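Local atomic coordinates of protein translation elongation factor 1A (PDB entry 3WND), a protein that probably serves as a translation elongation factor of the SelB/EF-Tu/aIF2 gamma kind and, in its GTP-bound form, binds cysteinyl-tRNA(Cys). Residues C287-F292 with P330-V335; K294-A299 with V313-I318. All blocks are in the same frame, centred on the assembly; numbering follows the deposited sequence.

In the fold
Both contacts lie late in the chain, in a curled antiparallel sheet away from the residues that bind GDP. Segment 287-292 takes in the end of strand 282-289 and the turn after it, and here interaction 1 begins. The chain then passes through the loop 294-299, goes out along strand 301-306 and returns on strand 309-320; there 313-318 meets the loop and closes interaction 2. Only afterwards does it reach 330-335, at the start of strand 333-340, and pair with 287-292. Interaction 2 is therefore nested inside the loop closed by interaction 1. The two also touch, Pro330 against Lys295 and Cys334 against Ile318, so the connecting loop, strand 309-320 and the pair 282-289/333-340 are packed together.

Interaction 1. Residues C287-F292 with P330-V335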
ATOM      1  N   CYS A 287     -13.026 -15.954  -1.730  1.00 21.11           N
ATOM      2  CA  CYS A 287     -11.716 -15.875  -1.052  1.00 18.30           C
ATOM      3  C   CYS A 287     -10.849 -17.032  -1.468  1.00 18.42           C
ATOM      4  O   CYS A 287     -11.332 -18.166  -1.782  1.00 19.19           O
ATOM      5  CB  CYS A 287     -11.910 -15.994   0.470  1.00 19.38           C
ATOM      6  SG  CYS A 287     -12.796 -14.591   1.186  1.00 20.89           S
ATOM      7  N   THR A 288      -9.552 -16.760  -1.407  1.00 15.51           N
ATOM      8  CA  THR A 288      -8.545 -17.736  -1.644  1.00 17.53           C
ATOM      9  C   THR A 288      -7.737 -17.677  -0.350  1.00 15.95           C
ATOM     10  O   THR A 288      -7.172 -16.608  -0.001  1.00 16.00           O
ATOM     11  CB  THR A 288      -7.656 -17.338  -2.833  1.00 20.17           C
ATOM     12  OG1 THR A 288      -8.402 -17.436  -4.039  1.00 22.13           O
ATOM     13  CG2 THR A 288      -6.585 -18.333  -2.944  1.00 27.25           C
ATOM     14  N   VAL A 289      -7.716 -18.800   0.367  1.00 14.28           N
ATOM     15  CA  VAL A 289      -7.028 -18.914   1.672  1.00 15.56           C
ATOM     16  C   VAL A 289      -5.570 -19.344   1.557  1.00 15.69           C
ATOM     17  O   VAL A 289      -5.219 -20.233   0.808  1.00 16.53           O
ATOM     18  CB  VAL A 289      -7.800 -19.962   2.544  1.00 17.38           C
ATOM     19  CG1 VAL A 289      -7.197 -20.086   3.966  1.00 13.65           C
ATOM     20  CG2 VAL A 289      -9.339 -19.658   2.598  1.00 17.83           C
ATOM     21  N   SER A 290      -4.718 -18.573   2.241  1.00 14.36           N
ATOM     22  CA  SER A 290      -3.275 -18.861   2.273  1.00 14.02           C
ATOM     23  C   SER A 290      -3.048 -20.335   2.686  1.00 14.40           C
ATOM     24  O   SER A 290      -3.735 -20.878   3.590  1.00 15.87           O
ATOM     25  CB  SER A 290      -2.696 -18.056   3.377  1.00 13.18           C
ATOM     26  OG  SER A 290      -1.272 -18.245   3.485  1.00 14.14           O
ATOM     27  N   LYS A 291      -1.976 -20.910   2.133  1.00 17.15           N
ATOM     28  CA  LYS A 291      -1.570 -22.224   2.642  1.00 18.08           C
ATOM     29  C   LYS A 291      -0.973 -22.085   4.053  1.00 13.74           C
ATOM     30  O   LYS A 291      -0.808 -23.087   4.768  1.00 17.69           O
ATOM     31  CB  LYS A 291      -0.468 -22.779   1.745  1.00 18.45           C
ATOM     32  CG  LYS A 291      -1.027 -23.236   0.434  1.00 24.07           C
ATOM     33  CD  LYS A 291       0.082 -23.688  -0.476  1.00 29.60           C
ATOM     34  CE  LYS A 291      -0.529 -23.742  -1.854  1.00 31.33           C
ATOM     35  NZ  LYS A 291       0.524 -24.243  -2.759  1.00 30.80           N
ATOM     36  N   PHE A 292      -0.573 -20.865   4.457  1.00 13.34           N
ATOM     37  CA  PHE A 292       0.159 -20.680   5.687  1.00 13.71           C
ATOM     38  C   PHE A 292      -0.674 -20.031   6.800  1.00 15.25           C
ATOM     39  O   PHE A 292      -0.223 -19.125   7.483  1.00 17.70           O
ATOM     40  CB  PHE A 292       1.461 -19.921   5.385  1.00 14.55           C
ATOM     41  CG  PHE A 292       2.414 -20.771   4.553  1.00 16.15           C
ATOM     42  CD1 PHE A 292       3.183 -21.739   5.211  1.00 18.46           C
ATOM     43  CD2 PHE A 292       2.398 -20.719   3.181  1.00 16.54           C
ATOM     44  CE1 PHE A 292       3.959 -22.620   4.450  1.00 20.95           C
ATOM     45  CE2 PHE A 292       3.166 -21.573   2.451  1.00 23.14           C
ATOM     46  CZ  PHE A 292       3.946 -22.506   3.048  1.00 21.38           C
ATOM     47  N   PRO A 330      -6.734 -24.259   4.945  1.00 21.13           N
ATOM     48  CA  PRO A 330      -5.665 -23.524   4.346  1.00 19.31           C
ATOM     49  C   PRO A 330      -5.539 -23.988   2.904  1.00 16.82           C
ATOM     50  O   PRO A 330      -5.627 -25.242   2.604  1.00 20.78           O
ATOM     51  CB  PRO A 330      -4.433 -23.952   5.180  1.00 20.31           C
ATOM     52  CG  PRO A 330      -5.017 -24.447   6.488  1.00 21.01           C
ATOM     53  CD  PRO A 330      -6.336 -25.035   6.144  1.00 21.30           C
ATOM     54  N   GLY A 331      -5.292 -23.003   2.006  1.00 17.58           N
ATOM     55  CA  GLY A 331      -4.975 -23.364   0.635  1.00 19.27           C
ATOM     56  C   GLY A 331      -6.198 -23.771  -0.168  1.00 21.46           C
ATOM     57  O   GLY A 331      -6.098 -24.544  -1.083  1.00 36.75           O
ATOM     58  N   SER A 332      -7.362 -23.333   0.249  1.00 23.75           N
ATOM     59  CA  SER A 332      -8.601 -23.623  -0.453  1.00 21.88           C
ATOM     60  C   SER A 332      -9.271 -22.350  -0.907  1.00 22.97           C
ATOM     61  O   SER A 332      -8.841 -21.258  -0.490  1.00 20.98           O
ATOM     62  CB  SER A 332      -9.519 -24.407   0.469  1.00 26.18           C
ATOM     63  OG  SER A 332     -10.202 -23.558   1.387  1.00 25.56           O
ATOM     64  N   THR A 333     -10.347 -22.484  -1.699  1.00 21.79           N
ATOM     65  CA  THR A 333     -11.145 -21.382  -2.132  1.00 19.81           C
ATOM     66  C   THR A 333     -12.568 -21.570  -1.564  1.00 23.17           C
ATOM     67  O   THR A 333     -13.048 -22.681  -1.400  1.00 25.13           O
ATOM     68  CB  THR A 333     -11.170 -21.214  -3.676  1.00 24.15           C
ATOM     69  OG1 THR A 333     -11.760 -22.374  -4.211  1.00 29.47           O
ATOM     70  CG2 THR A 333      -9.792 -21.075  -4.297  1.00 28.09           C
ATOM     71  N   CYS A 334     -13.182 -20.482  -1.168  1.00 20.88           N
ATOM     72  CA  CYS A 334     -14.475 -20.523  -0.518  1.00 20.07           C
ATOM     73  C   CYS A 334     -15.158 -19.171  -0.691  1.00 21.13           C
ATOM     74  O   CYS A 334     -14.534 -18.206  -1.127  1.00 20.53           O
ATOM     75  CB  CYS A 334     -14.308 -20.846   0.964  1.00 28.54           C
ATOM     76  SG  CYS A 334     -13.431 -19.565   1.881  1.00 24.33           S
ATOM     77  N   VAL A 335     -16.435 -19.141  -0.340  1.00 26.32           N
ATOM     78  CA  VAL A 335     -17.137 -17.913  -0.107  1.00 25.62           C
ATOM     79  C   VAL A 335     -17.285 -17.705   1.360  1.00 24.36           C
ATOM     80  O   VAL A 335     -17.725 -18.617   2.134  1.00 26.16           O
ATOM     81  CB  VAL A 335     -18.504 -17.846  -0.864  1.00 21.79           C
ATOM     82  CG1 VAL A 335     -19.268 -16.585  -0.451  1.00 23.68           C
ATOM     83  CG2 VAL A 335     -18.229 -17.908  -2.387  1.00 25.72           C
TER
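Cys287 and Cys334 form an antiparallel hydrogen-bonded pair, with Cys287 N to Cys334 O at 2.8 Å, and the strands 287-289 and 333-335 run at 138° to each other, a strongly twisted pairing. Cys334 N returns the bond to Cys287 O, and Val289 N adds a nearly straight one to Ser332 O. Beyond the regular pairing the grip weakens: Gly331 N is shared between Val289 O and Ser290 O, both bonds weak and bent. Gly331 has a positive phi of 77°, with little room for a CB beside Lys291 CG.

The cysteines lie on one face of the sheet but are not bonded to each other, since Cys287 SG and Cys334 SG are 5.1 Å apart. Instead Cys334 SG rests at 4.1 Å from Cys287 CB. Val289 points toward the other segment: CG1, anti to the backbone N (chi1 -177°), lies 3.8 Å from Pro330 CA, while CG2, farther along the segment, lies 4.2 Å from Cys334 SG. Cutting this valine back to an alanine is likely to leave Cys334 SG and the Pro330 end without their methyl neighbours, opening a gap over the pair. On the other face Thr288 and Thr333, a non-hydrogen-bonded pair, lie side by side, OG1 of Thr288 being 3.9 Å from CG2 of Thr333. Ser332 OG turns to Lys329 O.

Ser290 OG accepts a bond from Phe292 N at 2.9 Å, an ST turn just after the first strand ends. Thr288 also pairs with Tyr366, so strand 282-289 has neighbours along both edges within a curled antiparallel sheet, consistent with the C-terminal beta-barrel domain of SelB- and EF-Tu-like factors.

Interaction 2. Residues K294-A299 with V313-I318; sequences KKIEPA and VRVEKI
Val315 and Ile318, both turned toward the irregular loop 294-299, receive Ile296 and Pro298 from it. The Ile318 side chain is extended, with CG1 anti to the carbonyl carbon (chi1 -51°), and this brings CD1 to 3.3 Å from Ile296 O. The same CD1 lies 3.7 Å from Pro298 CD, the two side chains crossing at about a right angle. Val315 divides its branches. CG2 meets CG2 of Ile296 at 3.8 Å, again crosswise, while CG1 lies by Glu297 O and Pro298 CA.

A single hydrogen bond fastens the backbones, Ala299 N to Val315 O at 2.7 Å, somewhat bent at 146°. Next to it Arg314 folds at chi3 (-89°), laying its chain along Ala299; NE comes within 3.7 Å of Ala299 O, obliquely and without a hydrogen bond. Just beyond Val315, Glu316 and Lys317 both face Glu337 in a classic beta bulge.

Contact between the segments is thus mostly apolar, and the Glu297 side chain starts away from the strand. Shape and the burial of Ile296, Val315 and Ile318 hold loop to strand more than polar bonds do, while one backbone bond between the segments sets the position of Ala299.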
ATOM      1  N   LYS A 294      -4.426 -20.948   9.537  1.00 18.01           N
ATOM      2  CA  LYS A 294      -5.294 -21.958  10.265  1.00 17.73           C
ATOM      3  C   LYS A 294      -6.574 -22.091   9.502  1.00 18.70           C
ATOM      4  O   LYS A 294      -7.033 -21.094   8.900  1.00 19.45           O
ATOM      5  CB  LYS A 294      -5.647 -21.387  11.705  1.00 23.34           C
ATOM      6  CG  LYS A 294      -4.762 -21.697  12.901  1.00 34.87           C
ATOM      7  CD  LYS A 294      -4.630 -23.170  13.286  1.00 41.51           C
ATOM      8  CE  LYS A 294      -4.801 -23.492  14.778  1.00 39.66           C
ATOM      9  NZ  LYS A 294      -3.837 -24.557  15.357  1.00 28.07           N
ATOM     10  N   LYS A 295      -7.183 -23.271   9.521  1.00 21.72           N
ATOM     11  CA  LYS A 295      -8.492 -23.398   8.915  1.00 23.16           C
ATOM     12  C   LYS A 295      -9.452 -22.359   9.509  1.00 21.60           C
ATOM     13  O   LYS A 295      -9.418 -22.049  10.713  1.00 21.83           O
ATOM     14  CB  LYS A 295      -9.062 -24.833   9.116  1.00 23.52           C
ATOM     15  CG  LYS A 295      -9.466 -25.178  10.529  1.00 29.90           C
ATOM     16  CD  LYS A 295      -9.709 -26.733  10.697  1.00 34.93           C
ATOM     17  CE  LYS A 295     -10.909 -26.965  11.563  1.00 40.37           C
ATOM     18  NZ  LYS A 295     -10.944 -28.314  12.200  1.00 38.45           N
ATOM     19  N   ILE A 296     -10.279 -21.805   8.630  1.00 20.40           N
ATOM     20  CA  ILE A 296     -11.271 -20.789   9.002  1.00 23.45           C
ATOM     21  C   ILE A 296     -12.581 -21.477   9.352  1.00 24.66           C
ATOM     22  O   ILE A 296     -13.002 -22.397   8.624  1.00 23.75           O
ATOM     23  CB  ILE A 296     -11.484 -19.777   7.829  1.00 20.43           C
ATOM     24  CG1 ILE A 296     -10.132 -19.106   7.543  1.00 20.36           C
ATOM     25  CG2 ILE A 296     -12.549 -18.715   8.211  1.00 22.00           C
ATOM     26  CD1 ILE A 296     -10.242 -18.095   6.429  1.00 23.67           C
ATOM     27  N   GLU A 297     -13.221 -21.026  10.453  1.00 29.33           N
ATOM     28  CA  GLU A 297     -14.408 -21.710  10.969  1.00 27.10           C
ATOM     29  C   GLU A 297     -15.467 -20.658  11.171  1.00 30.88           C
ATOM     30  O   GLU A 297     -15.127 -19.479  11.396  1.00 27.95           O
ATOM     31  CB  GLU A 297     -14.131 -22.403  12.312  1.00 30.06           C
ATOM     32  CG  GLU A 297     -13.326 -23.673  12.073  1.00 35.15           C
ATOM     33  CD  GLU A 297     -12.971 -24.442  13.328  1.00 37.15           C
ATOM     34  OE1 GLU A 297     -13.557 -25.507  13.531  1.00 47.36           O
ATOM     35  OE2 GLU A 297     -12.117 -23.973  14.087  1.00 51.70           O
ATOM     36  N   PRO A 298     -16.755 -21.069  11.063  1.00 34.34           N
ATOM     37  CA  PRO A 298     -17.872 -20.135  11.378  1.00 28.88           C
ATOM     38  C   PRO A 298     -17.720 -19.642  12.773  1.00 30.47           C
ATOM     39  O   PRO A 298     -17.132 -20.347  13.644  1.00 34.15           O
ATOM     40  CB  PRO A 298     -19.186 -20.971  11.222  1.00 36.26           C
ATOM     41  CG  PRO A 298     -18.759 -22.275  10.681  1.00 41.64           C
ATOM     42  CD  PRO A 298     -17.222 -22.405  10.655  1.00 32.82           C
ATOM     43  N   ALA A 299     -18.271 -18.433  12.965  1.00 35.48           N
ATOM     44  CA  ALA A 299     -18.315 -17.682  14.211  1.00 38.34           C
ATOM     45  C   ALA A 299     -16.973 -17.233  14.726  1.00 33.59           C
ATOM     46  O   ALA A 299     -16.900 -16.675  15.830  1.00 55.06           O
ATOM     47  CB  ALA A 299     -19.069 -18.451  15.274  1.00 35.62           C
ATOM     48  N   VAL A 313     -13.977  -8.413  11.848  1.00 19.97           N
ATOM     49  CA  VAL A 313     -15.180  -9.020  11.269  1.00 20.35           C
ATOM     50  C   VAL A 313     -15.417 -10.402  11.867  1.00 23.51           C
ATOM     51  O   VAL A 313     -14.484 -11.029  12.440  1.00 21.39           O
ATOM     52  CB  VAL A 313     -15.174  -9.095   9.715  1.00 20.78           C
ATOM     53  CG1 VAL A 313     -15.138  -7.707   9.133  1.00 21.37           C
ATOM     54  CG2 VAL A 313     -13.978  -9.892   9.231  1.00 20.66           C
ATOM     55  N   ARG A 314     -16.657 -10.883  11.753  1.00 23.83           N
ATOM     56  CA  ARG A 314     -16.999 -12.254  12.160  1.00 20.44           C
ATOM     57  C   ARG A 314     -17.383 -13.090  10.977  1.00 22.37           C
ATOM     58  O   ARG A 314     -18.037 -12.577  10.058  1.00 26.97           O
ATOM     59  CB  ARG A 314     -18.116 -12.248  13.233  1.00 27.87           C
ATOM     60  CG  ARG A 314     -18.481 -13.632  13.688  1.00 38.76           C
ATOM     61  CD  ARG A 314     -19.501 -13.546  14.821  1.00 54.03           C
ATOM     62  NE  ARG A 314     -18.790 -13.465  16.108  1.00 63.72           N
ATOM     63  CZ  ARG A 314     -18.276 -12.351  16.657  1.00 63.06           C
ATOM     64  NH1 ARG A 314     -18.417 -11.144  16.074  1.00 79.96           N
ATOM     65  NH2 ARG A 314     -17.633 -12.441  17.823  1.00 79.68           N
ATOM     66  N   VAL A 315     -16.957 -14.368  10.938  1.00 24.97           N
ATOM     67  CA  VAL A 315     -17.309 -15.229   9.805  1.00 21.82           C
ATOM     68  C   VAL A 315     -18.693 -15.806  10.143  1.00 25.98           C
ATOM     69  O   VAL A 315     -18.834 -16.491  11.144  1.00 32.02           O
ATOM     70  CB  VAL A 315     -16.362 -16.417   9.703  1.00 22.48           C
ATOM     71  CG1 VAL A 315     -16.900 -17.365   8.632  1.00 25.27           C
ATOM     72  CG2 VAL A 315     -14.910 -15.958   9.376  1.00 24.22           C
ATOM     73  N   GLU A 316     -19.708 -15.473   9.323  1.00 23.13           N
ATOM     74  CA  GLU A 316     -21.056 -15.894   9.588  1.00 24.12           C
ATOM     75  C   GLU A 316     -21.384 -17.228   8.895  1.00 22.61           C
ATOM     76  O   GLU A 316     -22.129 -18.027   9.411  1.00 29.08           O
ATOM     77  CB  GLU A 316     -22.010 -14.796   9.105  1.00 27.30           C
ATOM     78  CG  GLU A 316     -21.846 -13.465   9.845  1.00 29.10           C
ATOM     79  CD  GLU A 316     -22.428 -13.466  11.251  1.00 38.63           C
ATOM     80  OE1 GLU A 316     -23.174 -14.364  11.602  1.00 47.26           O
ATOM     81  OE2 GLU A 316     -22.148 -12.503  11.992  1.00 48.61           O
ATOM     82  N   LYS A 317     -20.797 -17.427   7.684  1.00 21.69           N
ATOM     83  CA  LYS A 317     -21.097 -18.578   6.883  1.00 22.49           C
ATOM     84  C   LYS A 317     -19.970 -18.801   5.921  1.00 27.41           C
ATOM     85  O   LYS A 317     -19.337 -17.838   5.430  1.00 27.42           O
ATOM     86  CB  LYS A 317     -22.468 -18.439   6.107  1.00 22.19           C
ATOM     87  CG  LYS A 317     -22.959 -19.819   5.549  1.00 33.26           C
ATOM     88  CD  LYS A 317     -24.094 -19.746   4.506  1.00 42.95           C
ATOM     89  CE  LYS A 317     -25.424 -19.358   5.125  1.00 37.33           C
ATOM     90  NZ  LYS A 317     -26.486 -19.486   4.089  1.00 38.60           N
ATOM     91  N   ILE A 318     -19.658 -20.088   5.719  1.00 20.31           N
ATOM     92  CA  ILE A 318     -18.652 -20.506   4.770  1.00 25.02           C
ATOM     93  C   ILE A 318     -19.342 -21.403   3.753  1.00 26.57           C
ATOM     94  O   ILE A 318     -20.024 -22.362   4.122  1.00 26.55           O
ATOM     95  CB  ILE A 318     -17.493 -21.327   5.461  1.00 21.89           C
ATOM     96  CG1 ILE A 318     -16.970 -20.543   6.651  1.00 23.59           C
ATOM     97  CG2 ILE A 318     -16.428 -21.655   4.410  1.00 22.70           C
ATOM     98  CD1 ILE A 318     -15.851 -21.212   7.455  1.00 23.54           C
TER